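Local coordinates for DsbA family protein (Salmonella typhimurium, PDB 7JVE), which forms a trimeric thioredoxin-like enzyme of the DsbA family with both thiol oxidase and disulfide isomerase activities, at residues D91-W96 / W128-L133. Numbering follows the deposited sequence.
Sequences DYQCSW and WPVSGL
Gln93 lays its amide nitrogen against the CG1 branch of Val130, NE2 lying 3.7 Å from CG1, and the two side chains cross at about a right angle. No direct hydrogen bond joins the segments; water carries the polar link. One water donates to Asp91 OD1 (2.8 Å), accepts from Gln93 NE2 (2.8 Å) and bonds Ser131 OG at 2.9 Å; Asp91 OD1 and Ser131 OG themselves stand 3.5 Å apart. A second water, 2.7 Å from Ser131 OG, accepts a longer bond from Tyr92 N (3.2 Å). Asp91 is rotated with CG anti to its own N (chi1 -179°), and OD1 takes the N-H of Gln93 at 2.8 Å, nearly straight at 170° but from above the carboxylate plane: an Asx turn within the type I turn Asp91-Cys94. The other oxygen, OD2, forms a salt bridge with Arg127 NH1 and accepts from Ile123 N, while Gln93 OE1 accepts from Leu167 N. This turn leads from strand 84-90 into helix 95-110, whose N-cap, Cys94, forms the disulfide with Cys97 in the thioredoxin-type CxxC. The first turn of helix 128-145 packs on this turn without touching Cys94, while Tyr92 packs on helix 147-159 and Ser131 on helix 199-210.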
ATOM      1  N   ASP A  91     -17.905 -12.275  -6.126  1.00 20.18           N
ATOM      2  CA  ASP A  91     -18.007 -13.206  -5.011  1.00 21.72           C
ATOM      3  C   ASP A  91     -18.846 -12.508  -3.943  1.00 22.97           C
ATOM      4  O   ASP A  91     -18.619 -11.326  -3.654  1.00 23.43           O
ATOM      5  CB  ASP A  91     -16.591 -13.555  -4.511  1.00 21.21           C
ATOM      6  CG  ASP A  91     -16.562 -14.544  -3.342  1.00 24.69           C
ATOM      7  OD1 ASP A  91     -17.557 -14.688  -2.587  1.00 23.75           O
ATOM      8  OD2 ASP A  91     -15.478 -15.166  -3.171  1.00 24.62           O
ATOM      9  N   TYR A  92     -19.839 -13.208  -3.384  1.00 19.42           N
ATOM     10  CA  TYR A  92     -20.650 -12.559  -2.362  1.00 21.76           C
ATOM     11  C   TYR A  92     -19.825 -12.130  -1.145  1.00 26.08           C
ATOM     12  O   TYR A  92     -20.232 -11.205  -0.433  1.00 24.36           O
ATOM     13  CB  TYR A  92     -21.802 -13.456  -1.915  1.00 19.87           C
ATOM     14  CG  TYR A  92     -22.944 -13.509  -2.903  1.00 24.18           C
ATOM     15  CD1 TYR A  92     -23.766 -12.393  -3.114  1.00 24.93           C
ATOM     16  CD2 TYR A  92     -23.202 -14.659  -3.633  1.00 20.29           C
ATOM     17  CE1 TYR A  92     -24.811 -12.431  -4.016  1.00 22.70           C
ATOM     18  CE2 TYR A  92     -24.255 -14.713  -4.549  1.00 23.30           C
ATOM     19  CZ  TYR A  92     -25.053 -13.597  -4.738  1.00 27.04           C
ATOM     20  OH  TYR A  92     -26.103 -13.648  -5.635  1.00 27.69           O
ATOM     21  N   GLN A  93     -18.680 -12.759  -0.887  1.00 24.22           N
ATOM     22  CA  GLN A  93     -17.856 -12.380   0.253  1.00 24.09           C
ATOM     23  C   GLN A  93     -16.752 -11.396  -0.108  1.00 23.09           C
ATOM     24  O   GLN A  93     -15.947 -11.034   0.751  1.00 27.62           O
ATOM     25  CB  GLN A  93     -17.265 -13.622   0.906  1.00 26.31           C
ATOM     26  CG  GLN A  93     -18.328 -14.433   1.579  1.00 25.52           C
ATOM     27  CD  GLN A  93     -17.755 -15.440   2.523  1.00 31.13           C
ATOM     28  OE1 GLN A  93     -17.503 -15.128   3.696  1.00 33.02           O
ATOM     29  NE2 GLN A  93     -17.544 -16.669   2.034  1.00 24.77           N
ATOM     30  N   CYS A  94     -16.707 -10.943  -1.344  1.00 23.11           N
ATOM     31  CA  CYS A  94     -15.844  -9.826  -1.708  1.00 25.88           C
ATOM     32  C   CYS A  94     -16.387  -8.536  -1.098  1.00 24.82           C
ATOM     33  O   CYS A  94     -17.474  -8.078  -1.472  1.00 25.09           O
ATOM     34  CB  CYS A  94     -15.771  -9.726  -3.224  1.00 21.55           C
ATOM     35  SG  CYS A  94     -14.820  -8.361  -3.749  1.00 28.10           S
ATOM     36  N   SER A  95     -15.627  -7.932  -0.179  1.00 22.91           N
ATOM     37  CA  SER A  95     -16.139  -6.780   0.559  1.00 27.60           C
ATOM     38  C   SER A  95     -16.346  -5.558  -0.337  1.00 29.03           C
ATOM     39  O   SER A  95     -17.278  -4.783  -0.104  1.00 29.75           O
ATOM     40  CB  SER A  95     -15.214  -6.429   1.738  1.00 29.77           C
ATOM     41  OG  SER A  95     -13.924  -6.010   1.323  1.00 27.40           O
ATOM     42  N   TRP A  96     -15.525  -5.359  -1.370  1.00 26.49           N
ATOM     43  CA  TRP A  96     -15.793  -4.193  -2.206  1.00 26.59           C
ATOM     44  C   TRP A  96     -16.821  -4.464  -3.308  1.00 26.59           C
ATOM     45  O   TRP A  96     -17.485  -3.516  -3.755  1.00 27.38           O
ATOM     46  CB  TRP A  96     -14.492  -3.629  -2.789  1.00 29.06           C
ATOM     47  CG  TRP A  96     -13.873  -4.411  -3.910  1.00 28.67           C
ATOM     48  CD1 TRP A  96     -13.952  -4.132  -5.251  1.00 26.55           C
ATOM     49  CD2 TRP A  96     -13.030  -5.562  -3.784  1.00 25.80           C
ATOM     50  NE1 TRP A  96     -13.221  -5.059  -5.968  1.00 26.83           N
ATOM     51  CE2 TRP A  96     -12.646  -5.946  -5.093  1.00 25.96           C
ATOM     52  CE3 TRP A  96     -12.561  -6.307  -2.694  1.00 27.87           C
ATOM     53  CZ2 TRP A  96     -11.815  -7.050  -5.342  1.00 25.63           C
ATOM     54  CZ3 TRP A  96     -11.725  -7.413  -2.941  1.00 27.96           C
ATOM     55  CH2 TRP A  96     -11.363  -7.768  -4.258  1.00 26.60           C
ATOM     56  N   TRP A 128     -15.436 -21.958  -1.630  1.00 24.08           N
ATOM     57  CA  TRP A 128     -16.250 -22.809  -2.499  1.00 21.71           C
ATOM     58  C   TRP A 128     -17.531 -23.296  -1.839  1.00 21.96           C
ATOM     59  O   TRP A 128     -18.591 -23.197  -2.472  1.00 21.66           O
ATOM     60  CB  TRP A 128     -15.402 -23.980  -3.000  1.00 22.61           C
ATOM     61  CG  TRP A 128     -14.483 -23.561  -4.067  1.00 28.49           C
ATOM     62  CD1 TRP A 128     -13.635 -22.491  -4.046  1.00 29.48           C
ATOM     63  CD2 TRP A 128     -14.302 -24.192  -5.329  1.00 29.90           C
ATOM     64  NE1 TRP A 128     -12.934 -22.425  -5.215  1.00 27.05           N
ATOM     65  CE2 TRP A 128     -13.331 -23.451  -6.028  1.00 29.28           C
ATOM     66  CE3 TRP A 128     -14.866 -25.316  -5.938  1.00 35.08           C
ATOM     67  CZ2 TRP A 128     -12.905 -23.795  -7.314  1.00 31.87           C
ATOM     68  CZ3 TRP A 128     -14.432 -25.667  -7.220  1.00 39.67           C
ATOM     69  CH2 TRP A 128     -13.464 -24.902  -7.890  1.00 35.83           C
ATOM     70  N   PRO A 129     -17.531 -23.794  -0.597  1.00 22.51           N
ATOM     71  CA  PRO A 129     -18.818 -24.237  -0.015  1.00 22.63           C
ATOM     72  C   PRO A 129     -19.862 -23.123   0.079  1.00 22.32           C
ATOM     73  O   PRO A 129     -21.024 -23.334  -0.304  1.00 21.43           O
ATOM     74  CB  PRO A 129     -18.406 -24.792   1.363  1.00 25.02           C
ATOM     75  CG  PRO A 129     -16.922 -25.107   1.245  1.00 23.33           C
ATOM     76  CD  PRO A 129     -16.386 -24.053   0.302  1.00 22.31           C
ATOM     77  N   VAL A 130     -19.481 -21.929   0.533  1.00 22.45           N
ATOM     78  CA  VAL A 130     -20.438 -20.826   0.648  1.00 22.24           C
ATOM     79  C   VAL A 130     -20.814 -20.271  -0.730  1.00 22.51           C
ATOM     80  O   VAL A 130     -22.000 -20.062  -1.021  1.00 23.37           O
ATOM     81  CB  VAL A 130     -19.887 -19.728   1.581  1.00 26.32           C
ATOM     82  CG1 VAL A 130     -20.735 -18.485   1.513  1.00 19.82           C
ATOM     83  CG2 VAL A 130     -19.859 -20.249   3.021  1.00 25.13           C
ATOM     84  N   SER A 131     -19.826 -20.015  -1.596  1.00 20.65           N
ATOM     85  CA  SER A 131     -20.156 -19.524  -2.936  1.00 22.88           C
ATOM     86  C   SER A 131     -21.028 -20.524  -3.690  1.00 23.11           C
ATOM     87  O   SER A 131     -22.009 -20.135  -4.336  1.00 20.56           O
ATOM     88  CB  SER A 131     -18.887 -19.212  -3.744  1.00 19.27           C
ATOM     89  OG  SER A 131     -18.211 -18.101  -3.206  1.00 22.29           O
ATOM     90  N   GLY A 132     -20.687 -21.814  -3.616  1.00 20.61           N
ATOM     91  CA  GLY A 132     -21.485 -22.813  -4.307  1.00 19.31           C
ATOM     92  C   GLY A 132     -22.908 -22.873  -3.790  1.00 21.42           C
ATOM     93  O   GLY A 132     -23.856 -22.982  -4.572  1.00 26.11           O
ATOM     94  N   LEU A 133     -23.075 -22.829  -2.465  1.00 22.31           N
ATOM     95  CA  LEU A 133     -24.412 -22.829  -1.880  1.00 22.06           C
ATOM     96  C   LEU A 133     -25.200 -21.604  -2.313  1.00 22.55           C
ATOM     97  O   LEU A 133     -26.398 -21.703  -2.599  1.00 21.95           O
ATOM     98  CB  LEU A 133     -24.338 -22.885  -0.348  1.00 19.78           C
ATOM     99  CG  LEU A 133     -25.714 -22.797   0.339  1.00 21.34           C
ATOM    100  CD1 LEU A 133     -26.639 -23.914  -0.167  1.00 22.78           C
ATOM    101  CD2 LEU A 133     -25.659 -22.807   1.889  1.00 22.44           C
TER
HETATM  102  O   HOH W   1     -18.054 -16.648  -0.714  1.00 23.46           O
HETATM  103  O   HOH W   2     -19.544 -16.186  -4.650  1.00 21.55           O